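Long-range contacts in citrinin polyketide synthase (Monascus purpureus, PDB 5MPT), which builds the polyketide precursor of the mycotoxin citrinin and is represented here by its C-methyltransferase domain with bound S-adenosyl-L-homocysteine: residues L314-Q319 / N373-I378; I23-T28 / W364-R369. All coordinates share one frame; numbering follows the deposited sequence.

Interaction 1. Residues L314-Q319 / N373-I378. With EDO (1,2-ethanediol), chain D.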
loop_
_atom_site.group_PDB
_atom_site.type_symbol
_atom_site.label_atom_id
_atom_site.label_comp_id
_atom_site.label_asym_id
_atom_site.label_seq_id
_atom_site.Cartn_x
_atom_site.Cartn_y
_atom_site.Cartn_z
ATOM N N LEU A 314 1.206 -7.582 3.223
ATOM C CA LEU A 314 0.069 -7.100 2.450
ATOM C C LEU A 314 0.673 -6.070 1.523
ATOM O O LEU A 314 1.093 -5.008 1.985
ATOM C CB LEU A 314 -1.017 -6.493 3.336
ATOM C CG LEU A 314 -2.398 -6.349 2.679
ATOM C CD1 LEU A 314 -3.446 -5.959 3.709
ATOM C CD2 LEU A 314 -2.398 -5.342 1.550
ATOM N N GLU A 315 0.801 -6.418 0.244
ATOM C CA GLU A 315 1.508 -5.581 -0.714
ATOM C C GLU A 315 0.690 -5.357 -1.960
ATOM O O GLU A 315 0.062 -6.280 -2.489
ATOM C CB GLU A 315 2.849 -6.211 -1.113
ATOM C CG GLU A 315 3.936 -5.949 -0.132
ATOM C CD GLU A 315 4.484 -4.548 -0.250
ATOM O OE1 GLU A 315 4.243 -3.885 -1.295
ATOM O OE2 GLU A 315 5.134 -4.099 0.712
ATOM N N MET A 316 0.711 -4.115 -2.430
ATOM C CA MET A 316 0.141 -3.789 -3.722
ATOM C C MET A 316 1.051 -4.347 -4.808
ATOM O O MET A 316 2.216 -3.958 -4.915
ATOM C CB MET A 316 -0.007 -2.282 -3.850
ATOM C CG MET A 316 -0.747 -1.902 -5.102
ATOM S SD MET A 316 -1.318 -0.196 -5.127
ATOM C CE MET A 316 -2.947 -0.358 -4.375
ATOM N N THR A 317 0.526 -5.280 -5.591
ATOM C CA THR A 317 1.329 -6.046 -6.528
ATOM C C THR A 317 1.143 -5.575 -7.966
ATOM O O THR A 317 1.897 -5.994 -8.846
ATOM C CB THR A 317 0.978 -7.538 -6.376
ATOM O OG1 THR A 317 -0.451 -7.683 -6.293
ATOM C CG2 THR A 317 1.603 -8.088 -5.117
ATOM N N GLU A 318 0.143 -4.726 -8.218
ATOM C CA GLU A 318 -0.084 -4.096 -9.508
ATOM C C GLU A 318 -0.261 -2.596 -9.305
ATOM O O GLU A 318 -0.883 -2.159 -8.329
ATOM C CB GLU A 318 -1.315 -4.732 -10.149
ATOM C CG GLU A 318 -1.523 -4.494 -11.613
ATOM C CD GLU A 318 -2.641 -5.376 -12.135
ATOM O OE1 GLU A 318 -3.761 -4.854 -12.325
ATOM O OE2 GLU A 318 -2.404 -6.596 -12.312
ATOM N N GLN A 319 0.282 -1.801 -10.228
ATOM C CA GLN A 319 0.109 -0.359 -10.131
ATOM C C GLN A 319 -1.332 0.038 -10.430
ATOM O O GLN A 319 -2.033 -0.606 -11.217
ATOM C CB GLN A 319 1.063 0.371 -11.089
ATOM C CG GLN A 319 2.523 0.285 -10.695
ATOM C CD GLN A 319 3.439 0.783 -11.785
ATOM O OE1 GLN A 319 4.237 0.021 -12.324
ATOM N NE2 GLN A 319 3.334 2.073 -12.120
ATOM N N ASN A 373 -5.554 -9.388 -8.272
ATOM C CA ASN A 373 -4.194 -9.109 -8.716
ATOM C C ASN A 373 -3.686 -7.758 -8.238
ATOM O O ASN A 373 -2.474 -7.486 -8.343
ATOM C CB ASN A 373 -4.104 -9.175 -10.246
ATOM C CG ASN A 373 -4.474 -10.535 -10.789
ATOM O OD1 ASN A 373 -4.052 -11.562 -10.263
ATOM N ND2 ASN A 373 -5.303 -10.553 -11.836
ATOM N N ILE A 374 -4.541 -6.941 -7.629
ATOM C CA ILE A 374 -4.117 -5.575 -7.302
ATOM C C ILE A 374 -3.275 -5.556 -6.038
ATOM O O ILE A 374 -2.221 -4.907 -5.991
ATOM C CB ILE A 374 -5.325 -4.634 -7.177
ATOM C CG1 ILE A 374 -6.088 -4.566 -8.502
ATOM C CG2 ILE A 374 -4.877 -3.251 -6.744
ATOM C CD1 ILE A 374 -7.450 -3.900 -8.371
ATOM N N GLN A 375 -3.764 -6.189 -4.977
ATOM C CA GLN A 375 -2.988 -6.452 -3.777
ATOM C C GLN A 375 -3.062 -7.925 -3.466
ATOM O O GLN A 375 -3.986 -8.630 -3.870
ATOM C CB GLN A 375 -3.491 -5.676 -2.561
ATOM C CG GLN A 375 -3.765 -4.212 -2.879
ATOM C CD GLN A 375 -3.391 -3.310 -1.753
ATOM O OE1 GLN A 375 -2.206 -3.184 -1.420
ATOM N NE2 GLN A 375 -4.362 -2.690 -1.134
ATOM N N ARG A 376 -2.086 -8.367 -2.688
ATOM C CA ARG A 376 -2.027 -9.733 -2.230
ATOM C C ARG A 376 -1.559 -9.761 -0.792
ATOM O O ARG A 376 -0.748 -8.930 -0.367
ATOM C CB ARG A 376 -1.082 -10.567 -3.076
ATOM C CG ARG A 376 -1.470 -10.652 -4.507
ATOM C CD ARG A 376 -0.651 -11.674 -5.236
ATOM N NE ARG A 376 -0.771 -11.481 -6.662
ATOM C CZ ARG A 376 -1.706 -12.025 -7.436
ATOM N NH1 ARG A 376 -2.633 -12.858 -6.932
ATOM N NH2 ARG A 376 -1.716 -11.718 -8.736
ATOM N N LEU A 377 -2.054 -10.749 -0.041
ATOM C CA LEU A 377 -1.313 -11.236 1.105
ATOM C C LEU A 377 -0.255 -12.207 0.600
ATOM O O LEU A 377 -0.542 -13.118 -0.181
ATOM C CB LEU A 377 -2.203 -11.930 2.127
ATOM C CG LEU A 377 -3.323 -11.140 2.805
ATOM C CD1 LEU A 377 -4.185 -12.075 3.676
ATOM C CD2 LEU A 377 -2.748 -9.994 3.592
ATOM N N ILE A 378 0.967 -12.002 1.041
ATOM C CA ILE A 378 2.109 -12.822 0.661
ATOM C C ILE A 378 2.680 -13.330 1.966
ATOM O O ILE A 378 3.106 -12.543 2.825
ATOM C CB ILE A 378 3.170 -12.042 -0.141
ATOM C CG1 ILE A 378 2.559 -11.382 -1.374
ATOM C CG2 ILE A 378 4.308 -12.961 -0.577
ATOM C CD1 ILE A 378 3.509 -10.373 -2.045
HETATM C C1 EDO D . 5.103 -2.724 -10.382
HETATM O O1 EDO D . 6.240 -3.532 -10.698
HETATM C C2 EDO D . 3.986 -3.665 -9.958
HETATM O O2 EDO D . 3.985 -4.781 -10.856
HETATM O O HOH W 1 -6.016 -7.385 -12.770
#
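E315 and R376 form a hydrogen-bonded antiparallel pair. E315 N donates to R376 O at 3.0 Å, and R376 N returns a bond to E315 O. L314 with L377 and M316 with Q375 are the non-hydrogen-bonded pairs on either side. The short strands 314-316 and 375-378 run at 148° to each other. Just past M316 the first strand ends, yet the two segments stay joined. I374 O takes two bonds, from T317 N at 2.8 Å and from E318 N at 3.3 Å. Both donors come from the same face of its carbonyl plane.

T317 adds a side-chain bond. Its chi1 of 44° sets OG1 between the backbone N and the carbonyl carbon, and OG1 donates to N373 O at 2.9 Å from above the carbonyl plane. CG2 of T317 lies against CG of R376, and the two side chains cross at about a right angle. R376 NH2 reaches back to N373 OD1.

Strands 309-316 and 375-381 are neighbours in the seven-stranded mixed sheet of the Rossmann-like methyltransferase fold. Strand 375-381 runs antiparallel to its neighbours and is inserted between 309-316 and 361-364, as is characteristic of class I methyltransferases. E315, an active-site residue, points to the R376 face, and its OE1 is hydrogen-bonded to H289, also of the active site.

The other face carries L314, M316, Q375 and L377. CD2 of L377 packs on CG of L314 at 3.8 Å. The chain of Q375 bends at chi2 (-143°), and its amide end lies beside M316 and L314. The amide is held from outside the pair: OE1 accepts from N286, and NE2 bonds to I182 O and N183 OD1. CE of M316 meets CG2 of I374 at 4.2 Å.

Interaction 2. Residues I23-T28 / W364-R369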
loop_
_atom_site.group_PDB
_atom_site.type_symbol
_atom_site.label_atom_id
_atom_site.label_comp_id
_atom_site.label_asym_id
_atom_site.label_seq_id
_atom_site.Cartn_x
_atom_site.Cartn_y
_atom_site.Cartn_z
ATOM N N ILE A 23 -7.041 -21.915 3.506
ATOM C CA ILE A 23 -8.447 -21.539 3.670
ATOM C C ILE A 23 -8.659 -20.074 3.301
ATOM O O ILE A 23 -9.604 -19.727 2.588
ATOM C CB ILE A 23 -8.908 -21.826 5.107
ATOM C CG1 ILE A 23 -9.061 -23.330 5.303
ATOM C CG2 ILE A 23 -10.220 -21.154 5.390
ATOM C CD1 ILE A 23 -9.163 -23.760 6.763
ATOM N N ALA A 24 -7.791 -19.184 3.796
ATOM C CA ALA A 24 -7.945 -17.769 3.496
ATOM C C ALA A 24 -7.767 -17.516 2.001
ATOM O O ALA A 24 -8.595 -16.836 1.360
ATOM C CB ALA A 24 -6.947 -16.972 4.345
ATOM N N LYS A 25 -6.745 -18.148 1.417
ATOM C CA LYS A 25 -6.424 -17.982 0.003
ATOM C C LYS A 25 -7.615 -18.343 -0.871
ATOM O O LYS A 25 -7.949 -17.617 -1.813
ATOM C CB LYS A 25 -5.213 -18.858 -0.349
ATOM C CG LYS A 25 -4.790 -18.781 -1.830
ATOM C CD LYS A 25 -3.498 -19.558 -2.054
ATOM C CE LYS A 25 -3.079 -19.541 -3.502
ATOM N NZ LYS A 25 -1.858 -20.338 -3.723
ATOM N N GLU A 26 -8.250 -19.479 -0.596
ATOM C CA GLU A 26 -9.366 -19.889 -1.446
ATOM C C GLU A 26 -10.568 -18.961 -1.340
ATOM O O GLU A 26 -11.418 -19.003 -2.218
ATOM C CB GLU A 26 -9.762 -21.324 -1.117
ATOM C CG GLU A 26 -8.639 -22.282 -1.492
ATOM C CD GLU A 26 -8.888 -23.738 -1.136
ATOM O OE1 GLU A 26 -9.923 -24.057 -0.508
ATOM O OE2 GLU A 26 -8.017 -24.563 -1.498
ATOM N N ALA A 27 -10.648 -18.125 -0.309
ATOM C CA ALA A 27 -11.756 -17.202 -0.118
ATOM C C ALA A 27 -11.456 -15.800 -0.653
ATOM O O ALA A 27 -12.240 -14.887 -0.393
ATOM C CB ALA A 27 -12.095 -17.101 1.367
ATOM N N THR A 28 -10.337 -15.607 -1.361
ATOM C CA THR A 28 -9.945 -14.266 -1.810
ATOM C C THR A 28 -11.073 -13.547 -2.560
ATOM O O THR A 28 -11.415 -12.410 -2.225
ATOM C CB THR A 28 -8.671 -14.330 -2.681
ATOM O OG1 THR A 28 -7.612 -14.947 -1.941
ATOM C CG2 THR A 28 -8.200 -12.939 -3.077
ATOM N N TRP A 364 0.767 -16.885 -1.797
ATOM C CA TRP A 364 0.027 -15.624 -1.790
ATOM C C TRP A 364 -1.407 -15.842 -2.230
ATOM O O TRP A 364 -1.747 -16.871 -2.812
ATOM C CB TRP A 364 0.664 -14.554 -2.675
ATOM C CG TRP A 364 0.929 -14.984 -4.082
ATOM C CD1 TRP A 364 0.067 -14.937 -5.144
ATOM C CD2 TRP A 364 2.156 -15.508 -4.582
ATOM N NE1 TRP A 364 0.683 -15.421 -6.270
ATOM C CE2 TRP A 364 1.972 -15.770 -5.951
ATOM C CE3 TRP A 364 3.397 -15.799 -3.996
ATOM C CZ2 TRP A 364 2.984 -16.301 -6.745
ATOM C CZ3 TRP A 364 4.389 -16.326 -4.784
ATOM C CH2 TRP A 364 4.178 -16.568 -6.145
ATOM N N THR A 365 -2.249 -14.864 -1.894
ATOM C CA THR A 365 -3.650 -14.887 -2.278
ATOM C C THR A 365 -3.784 -14.716 -3.776
ATOM O O THR A 365 -2.994 -14.003 -4.416
ATOM C CB THR A 365 -4.418 -13.775 -1.570
ATOM O OG1 THR A 365 -3.752 -12.528 -1.801
ATOM C CG2 THR A 365 -4.457 -14.030 -0.072
ATOM N N GLU A 366 -4.816 -15.364 -4.323
ATOM C CA GLU A 366 -5.154 -15.251 -5.726
ATOM C C GLU A 366 -6.636 -15.523 -5.886
ATOM O O GLU A 366 -7.283 -16.120 -5.016
ATOM C CB GLU A 366 -4.321 -16.202 -6.589
ATOM C CG GLU A 366 -4.325 -17.640 -6.226
ATOM C CD GLU A 366 -3.143 -18.357 -6.879
ATOM O OE1 GLU A 366 -2.407 -17.706 -7.661
ATOM O OE2 GLU A 366 -2.950 -19.560 -6.617
ATOM N N GLY A 367 -7.151 -15.090 -7.026
ATOM C CA GLY A 367 -8.549 -15.303 -7.357
ATOM C C GLY A 367 -8.822 -15.069 -8.825
ATOM O O GLY A 367 -7.940 -14.703 -9.603
ATOM N N THR A 368 -10.090 -15.253 -9.195
ATOM C CA THR A 368 -10.527 -15.005 -10.566
ATOM C C THR A 368 -10.936 -13.559 -10.806
ATOM O O THR A 368 -10.874 -13.085 -11.953
ATOM C CB THR A 368 -11.699 -15.932 -10.917
ATOM O OG1 THR A 368 -12.838 -15.571 -10.128
ATOM C CG2 THR A 368 -11.332 -17.382 -10.646
ATOM N N ARG A 369 -11.345 -12.839 -9.770
ATOM C CA ARG A 369 -11.659 -11.436 -9.945
ATOM C C ARG A 369 -10.395 -10.628 -10.248
ATOM O O ARG A 369 -9.317 -10.928 -9.723
ATOM C CB ARG A 369 -12.357 -10.904 -8.692
ATOM C CG ARG A 369 -13.731 -11.528 -8.474
ATOM C CD ARG A 369 -14.377 -11.013 -7.191
ATOM N NE ARG A 369 -15.690 -11.634 -7.025
ATOM C CZ ARG A 369 -16.802 -11.172 -7.593
ATOM N NH1 ARG A 369 -16.742 -10.077 -8.362
ATOM N NH2 ARG A 369 -17.967 -11.793 -7.403
HETATM O O HOH W 2 -8.136 -18.755 -4.587
HETATM O O HOH W 3 -10.546 -17.003 -4.635
#
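K25 reaches E366 and W364 through a fully extended side chain. Its CG is anti to the backbone N (chi1 179°), and the torsions beyond it are all close to 180°. E366 starts differently: with chi1 at 54°, its CG sits between the backbone N and the carbonyl carbon, and the chain then runs out straight. The two side chains meet obliquely near their ends. NZ of K25 forms a salt bridge with OE2 of E366 at 3.2 Å. NZ also forms a salt bridge with D363, just before the segment, so two carboxylates share one ammonium group. This probably favours the charged lysine. The methylenes of K25 take part as well: CD and CE pass W364 O, with CE 3.1 Å from it.

OG1 of T28 donates to K25 O at 2.7 Å and is also hydrogen-bonded to Q189 NE2. K25 O accepts T28 N from the same face of its plane. This ties T28 back across the turn between two helices. CB of T28 lies 3.3 Å from E366 O, and OG1 packs against CB of T365 at 3.4 Å. The T28 and T365 side chains cross at about a right angle. A water lies within hydrogen-bonding distance of both K25 O and E366 O.

The contact joins the C-terminal end of helix 14-26 and the start of helix 28-34 to the loop leaving strand 361-364, an outermost strand of the methyltransferase sheet. Helix 181-198 lies alongside, with W186 and Q189 touching T365. D29 of helix 28-34 accepts bonds from T368 N and R369 N.

Interaction 1 is a mostly buried contact inside the methyltransferase sheet, and it includes a residue of the active site. Interaction 2 is partly buried, lies farther from the centre of the chain, and fastens the N-terminal helices to a loop at the sheet's edge. Strand 375-381 serves both: it pairs with 309-316 on one side and 361-364 on the other. The direct links are R376 NH1 to T365 O and L377 O to T365 N, both probable hydrogen bonds. Backbone hydrogen bonds, one threonine hydroxyl and apolar side chains hold 314-319/373-378. A salt bridge and van der Waals contacts carry 23-28/364-369, and no direct hydrogen bond joins its two segments.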